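Local structure of metallopeptidase containing co-catalytic metalloactive site (Shewanella denitrificans OS217, 3B2Y) at residues V49-N55 against L106-T112; L97-L103 against I268-I274; L158-S162 against F233-A239. The protein probably acts as a zinc-dependent metallocarboxypeptidase of the peptidase M14 family, hydrolysing substrates at a metal site occupied here by nickel. One frame throughout, in Å; residues are numbered along the deposited sequence.

Contact 1: V49-N55 against L106-T112; sequences VDSFAIN and LPLVNPT
This is a buried contact between a beta hairpin and the segment that leaves an edge strand of the central sheet. No direct hydrogen bond joins 49-55 to 106-112. Apolar packing and two waters do. Val49 to Phe52 form a type I' turn, with positive phi at Asp50 and Ser51. Its two bonds are Val49 N to Phe52 O, 3.1 Å, and Phe52 N to Val49 O, 2.9 Å. Strand 52-58 follows. The partner ends strand 102-106 at Leu106, runs irregularly through 107-110 and enters helix 111-115 at Pro111. CA atoms pair Phe52 with Pro111 at 6.5 Å, Ile54 with Val109 at 5.8 Å and Asn55 with Leu106 at 6.2 Å. Pro111 packs against three side chains: its CB is 3.6 Å from Phe52 CB, its CG 3.9 Å from Val49 CG1, and its CD 4.0 Å from Ile54 CG1. Ile54 (mt) sets CD1 3.5 Å from Val109 O. Asn55 O lies 3.4 Å from Pro107 CD and 3.5 Å from Leu106 CD1. Phe52 (chi1 m) meets Thr112 CG2 with its ring edge. Thr112 CG2 lies 3.3 Å from Asp50 OD2, an oxygen in a salt bridge with Arg122. Water 1 accepts from Asn55 N (3.0 Å) and can donate to Ala53 O (2.9 Å) or Leu108 O (3.3 Å). Water 2 accepts from Leu108 N (3.0 Å) and can donate to Asn55 O (2.8 Å). Asn110 is the N-cap, its OD1 bonded to Gly113 N. The arrangement is a two-residue type I' hairpin packed on a strand-to-helix connection of the M14 alpha/beta fold.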
ATOM      1  N   VAL A  49      17.933   4.626  -2.895  1.00 27.35           N
ATOM      2  CA  VAL A  49      18.403   4.347  -4.221  1.00 29.54           C
ATOM      3  C   VAL A  49      18.222   5.611  -5.061  1.00 31.92           C
ATOM      4  O   VAL A  49      17.202   6.293  -4.929  1.00 28.40           O
ATOM      5  CB  VAL A  49      17.625   3.144  -4.821  1.00 34.80           C
ATOM      6  CG1 VAL A  49      16.202   3.402  -4.847  1.00 46.46           C
ATOM      7  CG2 VAL A  49      18.206   2.776  -6.237  1.00 45.13           C
ATOM      8  N   ASP A  50      19.236   5.946  -5.859  1.00 32.84           N
ATOM      9  CA  ASP A  50      19.199   7.103  -6.747  1.00 33.67           C
ATOM     10  C   ASP A  50      18.882   8.357  -5.952  1.00 32.69           C
ATOM     11  O   ASP A  50      18.169   9.232  -6.422  1.00 34.72           O
ATOM     12  CB  ASP A  50      18.206   6.886  -7.891  1.00 32.53           C
ATOM     13  CG  ASP A  50      18.728   5.958  -8.957  1.00 46.50           C
ATOM     14  OD1 ASP A  50      19.946   5.611  -8.940  1.00 43.47           O
ATOM     15  OD2 ASP A  50      17.937   5.612  -9.866  1.00 40.45           O
ATOM     16  N   SER A  51      19.437   8.425  -4.738  1.00 33.08           N
ATOM     17  CA  SER A  51      19.287   9.556  -3.800  1.00 32.81           C
ATOM     18  C   SER A  51      17.936   9.667  -3.091  1.00 34.65           C
ATOM     19  O   SER A  51      17.717  10.605  -2.326  1.00 33.89           O
ATOM     20  CB  SER A  51      19.637  10.881  -4.496  1.00 38.64           C
ATOM     21  OG  SER A  51      21.063  11.107  -4.530  1.00 46.86           O
ATOM     22  N   PHE A  52      17.013   8.738  -3.348  1.00 27.60           N
ATOM     23  CA  PHE A  52      15.696   8.726  -2.729  1.00 27.29           C
ATOM     24  C   PHE A  52      15.595   7.724  -1.592  1.00 30.24           C
ATOM     25  O   PHE A  52      15.833   6.548  -1.785  1.00 30.39           O
ATOM     26  CB  PHE A  52      14.627   8.347  -3.737  1.00 26.12           C
ATOM     27  CG  PHE A  52      14.621   9.157  -4.985  1.00 28.44           C
ATOM     28  CD1 PHE A  52      14.339  10.500  -4.940  1.00 35.61           C
ATOM     29  CD2 PHE A  52      14.884   8.558  -6.214  1.00 30.74           C
ATOM     30  CE1 PHE A  52      14.334  11.275  -6.099  1.00 40.64           C
ATOM     31  CE2 PHE A  52      14.874   9.322  -7.367  1.00 37.63           C
ATOM     32  CZ  PHE A  52      14.618  10.688  -7.300  1.00 34.69           C
ATOM     33  N   ALA A  53      15.206   8.197  -0.427  1.00 32.40           N
ATOM     34  CA  ALA A  53      15.071   7.357   0.751  1.00 33.12           C
ATOM     35  C   ALA A  53      13.836   6.512   0.721  1.00 33.82           C
ATOM     36  O   ALA A  53      12.763   6.923   0.243  1.00 32.86           O
ATOM     37  CB  ALA A  53      15.104   8.204   2.023  1.00 37.59           C
ATOM     38  N   ILE A  54      13.977   5.306   1.240  1.00 31.63           N
ATOM     39  CA  ILE A  54      12.860   4.402   1.465  1.00 30.48           C
ATOM     40  C   ILE A  54      12.643   4.377   2.974  1.00 30.33           C
ATOM     41  O   ILE A  54      13.408   3.759   3.728  1.00 29.52           O
ATOM     42  CB  ILE A  54      13.112   2.972   0.926  1.00 28.82           C
ATOM     43  CG1 ILE A  54      13.289   3.073  -0.612  1.00 38.89           C
ATOM     44  CG2 ILE A  54      11.959   2.066   1.369  1.00 31.99           C
ATOM     45  CD1 ILE A  54      14.030   1.921  -1.210  1.00 43.24           C
ATOM     46  N   ASN A  55      11.627   5.124   3.413  1.00 29.30           N
ATOM     47  CA  ASN A  55      11.400   5.421   4.804  1.00 30.02           C
ATOM     48  C   ASN A  55      10.214   4.645   5.364  1.00 30.50           C
ATOM     49  O   ASN A  55       9.137   4.522   4.715  1.00 29.17           O
ATOM     50  CB  ASN A  55      11.181   6.914   4.924  1.00 32.94           C
ATOM     51  CG  ASN A  55      12.454   7.704   4.673  1.00 34.03           C
ATOM     52  OD1 ASN A  55      13.559   7.273   5.026  1.00 31.02           O
ATOM     53  ND2 ASN A  55      12.304   8.854   4.092  1.00 38.38           N
ATOM     54  N   LEU A 106       4.752   2.913   5.212  1.00 27.18           N
ATOM     55  CA  LEU A 106       5.827   2.653   4.232  1.00 25.74           C
ATOM     56  C   LEU A 106       5.283   3.192   2.879  1.00 27.58           C
ATOM     57  O   LEU A 106       4.757   2.472   2.060  1.00 31.29           O
ATOM     58  CB  LEU A 106       6.153   1.152   4.243  1.00 32.96           C
ATOM     59  CG  LEU A 106       7.362   0.555   3.588  1.00 37.45           C
ATOM     60  CD1 LEU A 106       8.643   1.032   4.307  1.00 32.34           C
ATOM     61  CD2 LEU A 106       7.256  -0.963   3.750  1.00 34.43           C
ATOM     62  N   PRO A 107       5.350   4.510   2.693  1.00 28.94           N
ATOM     63  CA  PRO A 107       4.599   5.196   1.676  1.00 34.22           C
ATOM     64  C   PRO A 107       5.075   4.904   0.253  1.00 33.58           C
ATOM     65  O   PRO A 107       4.294   5.014  -0.677  1.00 34.42           O
ATOM     66  CB  PRO A 107       4.904   6.700   1.955  1.00 35.83           C
ATOM     67  CG  PRO A 107       5.401   6.762   3.290  1.00 40.87           C
ATOM     68  CD  PRO A 107       6.090   5.433   3.554  1.00 33.42           C
ATOM     69  N   LEU A 108       6.359   4.620   0.081  1.00 30.01           N
ATOM     70  CA  LEU A 108       6.940   4.589  -1.260  1.00 31.00           C
ATOM     71  C   LEU A 108       8.156   3.682  -1.324  1.00 31.74           C
ATOM     72  O   LEU A 108       9.263   4.129  -1.063  1.00 35.38           O
ATOM     73  CB  LEU A 108       7.327   5.986  -1.701  1.00 32.63           C
ATOM     74  CG  LEU A 108       7.912   6.164  -3.122  1.00 38.23           C
ATOM     75  CD1 LEU A 108       6.992   5.449  -4.217  1.00 35.81           C
ATOM     76  CD2 LEU A 108       8.173   7.684  -3.460  1.00 32.24           C
ATOM     77  N   VAL A 109       7.944   2.421  -1.679  1.00 30.75           N
ATOM     78  CA  VAL A 109       8.988   1.406  -1.688  1.00 31.89           C
ATOM     79  C   VAL A 109       9.889   1.456  -2.961  1.00 32.66           C
ATOM     80  O   VAL A 109      11.087   1.144  -2.910  1.00 32.05           O
ATOM     81  CB  VAL A 109       8.328   0.064  -1.521  1.00 33.69           C
ATOM     82  CG1 VAL A 109       9.281  -1.097  -1.818  1.00 31.41           C
ATOM     83  CG2 VAL A 109       7.683  -0.033  -0.123  1.00 34.57           C
ATOM     84  N   ASN A 110       9.322   1.958  -4.054  1.00 30.94           N
ATOM     85  CA  ASN A 110       9.954   1.979  -5.359  1.00 27.67           C
ATOM     86  C   ASN A 110      10.059   3.433  -5.935  1.00 28.49           C
ATOM     87  O   ASN A 110       9.352   3.829  -6.839  1.00 29.34           O
ATOM     88  CB  ASN A 110       9.137   1.141  -6.297  1.00 28.26           C
ATOM     89  CG  ASN A 110       9.736   1.039  -7.699  1.00 29.00           C
ATOM     90  OD1 ASN A 110      10.870   1.431  -7.986  1.00 28.90           O
ATOM     91  ND2 ASN A 110       8.938   0.461  -8.594  1.00 26.67           N
ATOM     92  N   PRO A 111      10.901   4.250  -5.332  1.00 26.18           N
ATOM     93  CA  PRO A 111      10.942   5.647  -5.856  1.00 26.43           C
ATOM     94  C   PRO A 111      11.440   5.797  -7.255  1.00 27.60           C
ATOM     95  O   PRO A 111      10.953   6.681  -7.971  1.00 28.53           O
ATOM     96  CB  PRO A 111      11.929   6.308  -4.888  1.00 25.66           C
ATOM     97  CG  PRO A 111      12.751   5.177  -4.347  1.00 30.00           C
ATOM     98  CD  PRO A 111      11.735   4.095  -4.159  1.00 32.14           C
ATOM     99  N   THR A 112      12.352   4.944  -7.726  1.00 28.03           N
ATOM    100  CA  THR A 112      12.821   5.081  -9.128  1.00 31.22           C
ATOM    101  C   THR A 112      11.695   4.775 -10.179  1.00 31.86           C
ATOM    102  O   THR A 112      11.549   5.510 -11.140  1.00 29.86           O
ATOM    103  CB  THR A 112      14.089   4.305  -9.395  1.00 31.54           C
ATOM    104  OG1 THR A 112      13.843   2.895  -9.373  1.00 32.25           O
ATOM    105  CG2 THR A 112      15.178   4.710  -8.386  1.00 33.01           C
TER
HETATM  106  O   HOH W   1      10.051   6.346   1.205  1.00 37.06           O
HETATM  107  O   HOH W   2       8.587   4.196   2.015  1.00 33.82           O

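Contact 2: L97-L103 against I268-I274; sequences LFERVNL and IAHCAPI
A hydrogen bond from Arg100 joins the turn before strand 102-106 to the C-terminal end of helix 253-271. Residues 97-99 have helical angles, and Arg100 N bonds Leu97 O at 3.0 Å. Helix 253-271 gives way at Ala272, whose N still bonds Ile268 O at 2.7 Å. The nearest CA pair is Val101 and Ala272, 6.1 Å apart. Arg100 has chi1 p and then extends, with chi2 and chi3 both t and chi4 at -76°. Its NE donates to Ala272 O at 2.7 Å, with an N-H...O angle of 163° and the oxygen near the guanidinium plane. Over one face of that group lies Ile274, with CG1 3.8 Å from Arg100 CZ. Val101 (chi1 p) sets CB 3.6 Å from Ala272 CB. CD1 of Ile268 (chi1 m, chi2 t) touches two leucines, 3.6 Å from Leu97 CD2 and 3.4 Å from Leu103 CD2. Both leucines are tp rotamers. This is a helix C-terminus packed against the start of an edge strand. Val101 and Leu103 also touch Leu69 of neighbouring strand 68-73, and Cys271 reaches Leu69 and Phe192 of helix 191-201.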
ATOM      1  N   LEU A  97      -4.975   9.747  16.859  1.00 29.34           N
ATOM      2  CA  LEU A  97      -5.089   8.396  16.266  1.00 31.01           C
ATOM      3  C   LEU A  97      -4.024   7.510  16.926  1.00 33.20           C
ATOM      4  O   LEU A  97      -4.304   6.419  17.388  1.00 28.90           O
ATOM      5  CB  LEU A  97      -4.936   8.430  14.765  1.00 34.25           C
ATOM      6  CG  LEU A  97      -4.755   7.019  14.168  1.00 33.24           C
ATOM      7  CD1 LEU A  97      -5.963   6.100  14.534  1.00 29.53           C
ATOM      8  CD2 LEU A  97      -4.456   7.064  12.694  1.00 41.10           C
ATOM      9  N   PHE A  98      -2.827   8.050  17.096  1.00 36.74           N
ATOM     10  CA  PHE A  98      -1.725   7.224  17.595  1.00 37.87           C
ATOM     11  C   PHE A  98      -1.839   6.806  19.041  1.00 38.23           C
ATOM     12  O   PHE A  98      -1.112   5.916  19.481  1.00 39.08           O
ATOM     13  CB  PHE A  98      -0.399   7.889  17.257  1.00 38.11           C
ATOM     14  CG  PHE A  98      -0.317   8.292  15.830  1.00 36.39           C
ATOM     15  CD1 PHE A  98      -0.489   7.362  14.835  1.00 45.06           C
ATOM     16  CD2 PHE A  98      -0.154   9.599  15.463  1.00 39.13           C
ATOM     17  CE1 PHE A  98      -0.458   7.729  13.494  1.00 48.06           C
ATOM     18  CE2 PHE A  98      -0.118   9.952  14.130  1.00 34.36           C
ATOM     19  CZ  PHE A  98      -0.294   9.015  13.152  1.00 46.44           C
ATOM     20  N   GLU A  99      -2.800   7.374  19.786  1.00 37.70           N
ATOM     21  CA  GLU A  99      -3.085   6.892  21.145  1.00 36.74           C
ATOM     22  C   GLU A  99      -3.803   5.564  21.178  1.00 35.93           C
ATOM     23  O   GLU A  99      -3.852   4.934  22.224  1.00 38.50           O
ATOM     24  CB  GLU A  99      -3.934   7.902  21.925  1.00 39.67           C
ATOM     25  CG  GLU A  99      -3.225   9.244  22.047  1.00 42.18           C
ATOM     26  CD  GLU A  99      -4.026  10.278  22.838  1.00 39.76           C
ATOM     27  OE1 GLU A  99      -4.934   9.890  23.605  1.00 51.02           O
ATOM     28  OE2 GLU A  99      -3.735  11.478  22.660  1.00 51.11           O
ATOM     29  N   ARG A 100      -4.397   5.139  20.060  1.00 33.57           N
ATOM     30  CA  ARG A 100      -5.091   3.864  20.066  1.00 32.35           C
ATOM     31  C   ARG A 100      -4.495   2.815  19.163  1.00 32.59           C
ATOM     32  O   ARG A 100      -4.920   1.671  19.218  1.00 30.25           O
ATOM     33  CB  ARG A 100      -6.587   4.043  19.829  1.00 35.50           C
ATOM     34  CG  ARG A 100      -7.054   4.194  18.448  1.00 30.47           C
ATOM     35  CD  ARG A 100      -8.594   4.082  18.456  1.00 39.56           C
ATOM     36  NE  ARG A 100      -9.068   4.091  17.083  1.00 35.59           N
ATOM     37  CZ  ARG A 100      -9.144   5.181  16.325  1.00 36.13           C
ATOM     38  NH1 ARG A 100      -8.884   6.383  16.830  1.00 38.11           N
ATOM     39  NH2 ARG A 100      -9.551   5.082  15.075  1.00 42.10           N
ATOM     40  N   VAL A 101      -3.460   3.182  18.400  1.00 32.13           N
ATOM     41  CA  VAL A 101      -2.838   2.254  17.459  1.00 29.17           C
ATOM     42  C   VAL A 101      -1.379   2.594  17.219  1.00 29.44           C
ATOM     43  O   VAL A 101      -0.998   3.780  17.137  1.00 27.01           O
ATOM     44  CB  VAL A 101      -3.662   2.182  16.139  1.00 29.29           C
ATOM     45  CG1 VAL A 101      -3.657   3.532  15.445  1.00 26.56           C
ATOM     46  CG2 VAL A 101      -3.151   1.050  15.173  1.00 30.73           C
ATOM     47  N   ASN A 102      -0.542   1.568  17.118  1.00 29.02           N
ATOM     48  CA  ASN A 102       0.838   1.780  16.642  1.00 30.94           C
ATOM     49  C   ASN A 102       0.769   1.700  15.138  1.00 31.64           C
ATOM     50  O   ASN A 102       0.746   0.622  14.584  1.00 28.21           O
ATOM     51  CB  ASN A 102       1.762   0.721  17.215  1.00 32.52           C
ATOM     52  CG  ASN A 102       1.798   0.732  18.710  1.00 35.66           C
ATOM     53  OD1 ASN A 102       1.983   1.793  19.326  1.00 29.50           O
ATOM     54  ND2 ASN A 102       1.683  -0.460  19.320  1.00 29.44           N
ATOM     55  N   LEU A 103       0.609   2.825  14.473  1.00 28.57           N
ATOM     56  CA  LEU A 103       0.451   2.798  13.000  1.00 31.26           C
ATOM     57  C   LEU A 103       1.819   3.040  12.385  1.00 32.73           C
ATOM     58  O   LEU A 103       2.530   3.976  12.773  1.00 34.86           O
ATOM     59  CB  LEU A 103      -0.575   3.815  12.501  1.00 30.10           C
ATOM     60  CG  LEU A 103      -0.903   3.861  10.982  1.00 32.96           C
ATOM     61  CD1 LEU A 103      -1.333   2.471  10.472  1.00 31.78           C
ATOM     62  CD2 LEU A 103      -2.018   4.821  10.689  1.00 34.45           C
ATOM     63  N   ILE A 268      -8.162   0.856   9.346  1.00 28.03           N
ATOM     64  CA  ILE A 268      -7.989   1.404  10.696  1.00 33.22           C
ATOM     65  C   ILE A 268      -9.259   1.304  11.529  1.00 30.36           C
ATOM     66  O   ILE A 268      -9.187   0.897  12.667  1.00 29.98           O
ATOM     67  CB  ILE A 268      -7.504   2.859  10.666  1.00 31.61           C
ATOM     68  CG1 ILE A 268      -6.039   2.956  10.202  1.00 36.15           C
ATOM     69  CG2 ILE A 268      -7.623   3.518  12.081  1.00 37.48           C
ATOM     70  CD1 ILE A 268      -5.392   4.233  10.709  1.00 58.40           C
ATOM     71  N   ALA A 269     -10.422   1.613  10.947  1.00 30.57           N
ATOM     72  CA  ALA A 269     -11.683   1.417  11.649  1.00 31.51           C
ATOM     73  C   ALA A 269     -11.931  -0.043  12.110  1.00 31.13           C
ATOM     74  O   ALA A 269     -12.535  -0.276  13.167  1.00 31.46           O
ATOM     75  CB  ALA A 269     -12.868   1.892  10.809  1.00 30.62           C
ATOM     76  N   HIS A 270     -11.509  -1.014  11.307  1.00 27.46           N
ATOM     77  CA  HIS A 270     -11.752  -2.435  11.612  1.00 25.05           C
ATOM     78  C   HIS A 270     -10.761  -2.927  12.612  1.00 28.28           C
ATOM     79  O   HIS A 270     -11.126  -3.584  13.572  1.00 27.93           O
ATOM     80  CB  HIS A 270     -11.667  -3.317  10.360  1.00 27.73           C
ATOM     81  CG  HIS A 270     -12.082  -4.722  10.631  1.00 30.37           C
ATOM     82  ND1 HIS A 270     -11.207  -5.694  11.052  1.00 35.60           N
ATOM     83  CD2 HIS A 270     -13.299  -5.290  10.620  1.00 31.57           C
ATOM     84  CE1 HIS A 270     -11.870  -6.811  11.274  1.00 31.15           C
ATOM     85  NE2 HIS A 270     -13.138  -6.598  10.993  1.00 39.63           N
ATOM     86  N   CYS A 271      -9.502  -2.511  12.413  1.00 31.06           N
ATOM     87  CA  CYS A 271      -8.353  -3.060  13.139  1.00 30.14           C
ATOM     88  C   CYS A 271      -7.960  -2.283  14.377  1.00 35.86           C
ATOM     89  O   CYS A 271      -7.304  -2.830  15.262  1.00 41.38           O
ATOM     90  CB  CYS A 271      -7.153  -3.162  12.212  1.00 29.68           C
ATOM     91  SG  CYS A 271      -7.395  -4.377  10.889  1.00 38.89           S
ATOM     92  N   ALA A 272      -8.337  -1.000  14.447  1.00 34.33           N
ATOM     93  CA  ALA A 272      -8.109  -0.237  15.658  1.00 32.85           C
ATOM     94  C   ALA A 272      -9.375   0.524  15.949  1.00 34.81           C
ATOM     95  O   ALA A 272      -9.398   1.729  15.794  1.00 36.84           O
ATOM     96  CB  ALA A 272      -6.913   0.709  15.484  1.00 33.15           C
ATOM     97  N   PRO A 273     -10.454  -0.180  16.306  1.00 36.66           N
ATOM     98  CA  PRO A 273     -11.737   0.502  16.465  1.00 37.45           C
ATOM     99  C   PRO A 273     -11.743   1.536  17.605  1.00 39.39           C
ATOM    100  O   PRO A 273     -10.923   1.479  18.554  1.00 37.67           O
ATOM    101  CB  PRO A 273     -12.747  -0.639  16.736  1.00 38.85           C
ATOM    102  CG  PRO A 273     -11.936  -1.825  17.104  1.00 38.68           C
ATOM    103  CD  PRO A 273     -10.553  -1.636  16.572  1.00 39.48           C
ATOM    104  N   ILE A 274     -12.616   2.517  17.433  1.00 39.92           N
ATOM    105  CA  ILE A 274     -13.013   3.443  18.502  1.00 42.85           C
ATOM    106  C   ILE A 274     -13.901   2.700  19.501  1.00 43.28           C
ATOM    107  O   ILE A 274     -13.405   2.127  20.491  1.00 48.72           O
ATOM    108  CB  ILE A 274     -13.778   4.665  17.917  1.00 41.69           C
ATOM    109  CG1 ILE A 274     -12.760   5.651  17.296  1.00 41.34           C
ATOM    110  CG2 ILE A 274     -14.637   5.336  18.997  1.00 49.44           C
ATOM    111  CD1 ILE A 274     -13.172   6.226  15.971  1.00 40.79           C
TER

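Contact 3: L158-S162 against F233-A239; sequences LCAAS and FLVRSGA
A cysteine sulfur-aromatic contact is the unusual feature here. Cys159 SG lies 5.2 Å from the centroid of the Phe233 ring, at an oblique 52° from its normal. The contact joins two helix C-termini, of helices 155-161 and 230-236, within the M14 alpha/beta fold. The second ends in a Schellman motif. Gly238 has phi 118°, Gly238 N bonds Val235 O at 2.9 Å, and Ala239 N bonds Leu234 O at 2.9 Å. A CB at Gly238 would jam against the preceding carbonyl. CA atoms come nearest at Cys159 and Leu234, 6.1 Å, and at Ser162 and Ala239, 5.7 Å. Cys159 (chi1 m) places SG 3.5 Å from Ser237 CB and 4.0 Å from Leu234 CD2. Leu234 (mt) points toward the other helix end, its CD2 4.4 Å from Leu158 CB and 3.9 Å from Ser162 OG. Leu234 and Ala239 both touch Ile166 of strand 165-172, so the end of helix 230-236 rests on the sheet. No direct hydrogen bond crosses. Water 3 lies 3.2 Å from Cys159 O and 3.3 Å from Ser237 O. Each helix end has a serine bonded back to its own backbone: Ser237 OG donates to Phe233 O at 2.8 Å. Ser162 (chi1 p) donates from OG to Leu158 O at 2.8 Å. The same OG accepts from water 4 at 2.8 Å, and that water is within donating reach of Leu234 O at 3.1 Å.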
ATOM      1  N   LEU A 158       9.567  -4.994  10.344  1.00 30.45           N
ATOM      2  CA  LEU A 158       8.351  -4.950   9.551  1.00 31.03           C
ATOM      3  C   LEU A 158       7.286  -5.949  10.054  1.00 27.34           C
ATOM      4  O   LEU A 158       6.094  -5.671   9.987  1.00 30.22           O
ATOM      5  CB  LEU A 158       8.653  -5.215   8.082  1.00 27.29           C
ATOM      6  CG  LEU A 158       9.418  -4.008   7.521  1.00 30.23           C
ATOM      7  CD1 LEU A 158       9.991  -4.394   6.140  1.00 34.25           C
ATOM      8  CD2 LEU A 158       8.572  -2.720   7.468  1.00 32.27           C
ATOM      9  N   CYS A 159       7.731  -7.116  10.487  1.00 28.87           N
ATOM     10  CA  CYS A 159       6.853  -8.117  11.094  1.00 30.50           C
ATOM     11  C   CYS A 159       6.234  -7.565  12.393  1.00 30.98           C
ATOM     12  O   CYS A 159       5.018  -7.653  12.583  1.00 31.85           O
ATOM     13  CB  CYS A 159       7.602  -9.425  11.281  1.00 36.43           C
ATOM     14  SG  CYS A 159       7.921 -10.183   9.634  1.00 44.28           S
ATOM     15  N   ALA A 160       7.046  -6.976  13.254  1.00 30.82           N
ATOM     16  CA  ALA A 160       6.527  -6.257  14.468  1.00 31.74           C
ATOM     17  C   ALA A 160       5.445  -5.215  14.107  1.00 32.29           C
ATOM     18  O   ALA A 160       4.368  -5.128  14.772  1.00 30.93           O
ATOM     19  CB  ALA A 160       7.683  -5.572  15.260  1.00 30.67           C
ATOM     20  N   ALA A 161       5.715  -4.468  13.033  1.00 31.75           N
ATOM     21  CA  ALA A 161       4.835  -3.361  12.593  1.00 29.07           C
ATOM     22  C   ALA A 161       3.484  -3.807  12.065  1.00 30.15           C
ATOM     23  O   ALA A 161       2.528  -3.022  12.079  1.00 29.74           O
ATOM     24  CB  ALA A 161       5.612  -2.425  11.574  1.00 25.75           C
ATOM     25  N   SER A 162       3.366  -5.081  11.672  1.00 26.23           N
ATOM     26  CA  SER A 162       2.182  -5.567  10.906  1.00 25.68           C
ATOM     27  C   SER A 162       1.494  -6.666  11.708  1.00 24.96           C
ATOM     28  O   SER A 162       0.603  -7.344  11.181  1.00 26.54           O
ATOM     29  CB  SER A 162       2.620  -6.100   9.539  1.00 27.02           C
ATOM     30  OG  SER A 162       3.682  -7.036   9.732  1.00 29.48           O
ATOM     31  N   PHE A 233       4.167 -12.738   2.477  1.00 31.91           N
ATOM     32  CA  PHE A 233       5.336 -12.860   3.377  1.00 31.70           C
ATOM     33  C   PHE A 233       4.997 -12.444   4.825  1.00 29.87           C
ATOM     34  O   PHE A 233       5.263 -13.168   5.784  1.00 27.42           O
ATOM     35  CB  PHE A 233       6.525 -11.999   2.876  1.00 33.71           C
ATOM     36  CG  PHE A 233       7.654 -11.951   3.837  1.00 27.31           C
ATOM     37  CD1 PHE A 233       8.480 -13.066   3.987  1.00 36.42           C
ATOM     38  CD2 PHE A 233       7.896 -10.817   4.658  1.00 31.72           C
ATOM     39  CE1 PHE A 233       9.529 -13.052   4.932  1.00 37.77           C
ATOM     40  CE2 PHE A 233       8.940 -10.805   5.607  1.00 28.87           C
ATOM     41  CZ  PHE A 233       9.784 -11.914   5.712  1.00 37.44           C
ATOM     42  N   LEU A 234       4.402 -11.278   4.986  1.00 24.36           N
ATOM     43  CA  LEU A 234       4.074 -10.828   6.328  1.00 23.89           C
ATOM     44  C   LEU A 234       2.990 -11.750   6.993  1.00 24.58           C
ATOM     45  O   LEU A 234       3.033 -11.958   8.168  1.00 24.51           O
ATOM     46  CB  LEU A 234       3.703  -9.379   6.374  1.00 27.26           C
ATOM     47  CG  LEU A 234       4.656  -8.346   5.842  1.00 26.74           C
ATOM     48  CD1 LEU A 234       3.954  -7.029   5.789  1.00 35.18           C
ATOM     49  CD2 LEU A 234       5.812  -8.327   6.781  1.00 26.67           C
ATOM     50  N   VAL A 235       2.055 -12.302   6.215  1.00 24.49           N
ATOM     51  CA  VAL A 235       1.089 -13.242   6.744  1.00 24.47           C
ATOM     52  C   VAL A 235       1.784 -14.529   7.182  1.00 30.32           C
ATOM     53  O   VAL A 235       1.522 -15.063   8.268  1.00 30.10           O
ATOM     54  CB  VAL A 235      -0.029 -13.452   5.726  1.00 28.25           C
ATOM     55  CG1 VAL A 235      -0.970 -14.628   6.128  1.00 31.76           C
ATOM     56  CG2 VAL A 235      -0.784 -12.054   5.534  1.00 25.04           C
ATOM     57  N   ARG A 236       2.642 -15.080   6.342  1.00 27.91           N
ATOM     58  CA  ARG A 236       3.370 -16.330   6.705  1.00 26.13           C
ATOM     59  C   ARG A 236       4.207 -16.044   7.977  1.00 28.17           C
ATOM     60  O   ARG A 236       4.452 -16.920   8.805  1.00 29.99           O
ATOM     61  CB  ARG A 236       4.295 -16.700   5.570  1.00 26.29           C
ATOM     62  CG  ARG A 236       3.604 -17.194   4.358  1.00 35.45           C
ATOM     63  CD  ARG A 236       4.586 -18.000   3.520  1.00 51.92           C
ATOM     64  NE  ARG A 236       4.021 -18.352   2.218  1.00 53.82           N
ATOM     65  CZ  ARG A 236       4.148 -17.614   1.114  1.00 56.70           C
ATOM     66  NH1 ARG A 236       4.842 -16.471   1.131  1.00 63.50           N
ATOM     67  NH2 ARG A 236       3.586 -18.037  -0.013  1.00 64.93           N
ATOM     68  N   SER A 237       4.594 -14.800   8.137  1.00 26.42           N
ATOM     69  CA  SER A 237       5.460 -14.376   9.249  1.00 27.26           C
ATOM     70  C   SER A 237       4.638 -14.054  10.507  1.00 32.48           C
ATOM     71  O   SER A 237       5.211 -13.711  11.545  1.00 34.96           O
ATOM     72  CB  SER A 237       6.282 -13.173   8.821  1.00 31.75           C
ATOM     73  OG  SER A 237       7.172 -13.531   7.747  1.00 32.46           O
ATOM     74  N   GLY A 238       3.304 -14.155  10.412  1.00 32.33           N
ATOM     75  CA  GLY A 238       2.419 -13.970  11.553  1.00 34.29           C
ATOM     76  C   GLY A 238       1.394 -12.830  11.559  1.00 33.64           C
ATOM     77  O   GLY A 238       0.576 -12.770  12.488  1.00 31.03           O
ATOM     78  N   ALA A 239       1.384 -11.931  10.574  1.00 29.33           N
ATOM     79  CA  ALA A 239       0.309 -10.907  10.555  1.00 34.57           C
ATOM     80  C   ALA A 239      -1.068 -11.561  10.589  1.00 32.17           C
ATOM     81  O   ALA A 239      -1.356 -12.410   9.768  1.00 31.82           O
ATOM     82  CB  ALA A 239       0.397 -10.032   9.336  1.00 34.88           C
TER
HETATM   83  O   HOH W   3       4.193 -10.784  12.635  1.00 43.00           O
HETATM   84  O   HOH W   4       3.905  -9.819  10.170  1.00 36.88           O

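Overall arrangement
Contacts 1 and 3 are buried; contact 2 is partly buried and lies farthest out, its centre about 17 Å from the centre of the chain. Contacts 1 and 2 share strand 102-106: contact 2 takes its start and contact 1 its end, with centres about 26 Å apart. Contacts 2 and 3 both involve helix C-termini, but contact 2 sets one against a strand start and contact 3 pairs two. Their centres are about 18 Å apart. The two buried contacts have no direct hydrogen bond across and use waters between polar backbone or serine atoms. Contact 2 instead has a direct arginine-to-carbonyl bond at its more open side. Helix 146-152 touches both contacts 1 and 3.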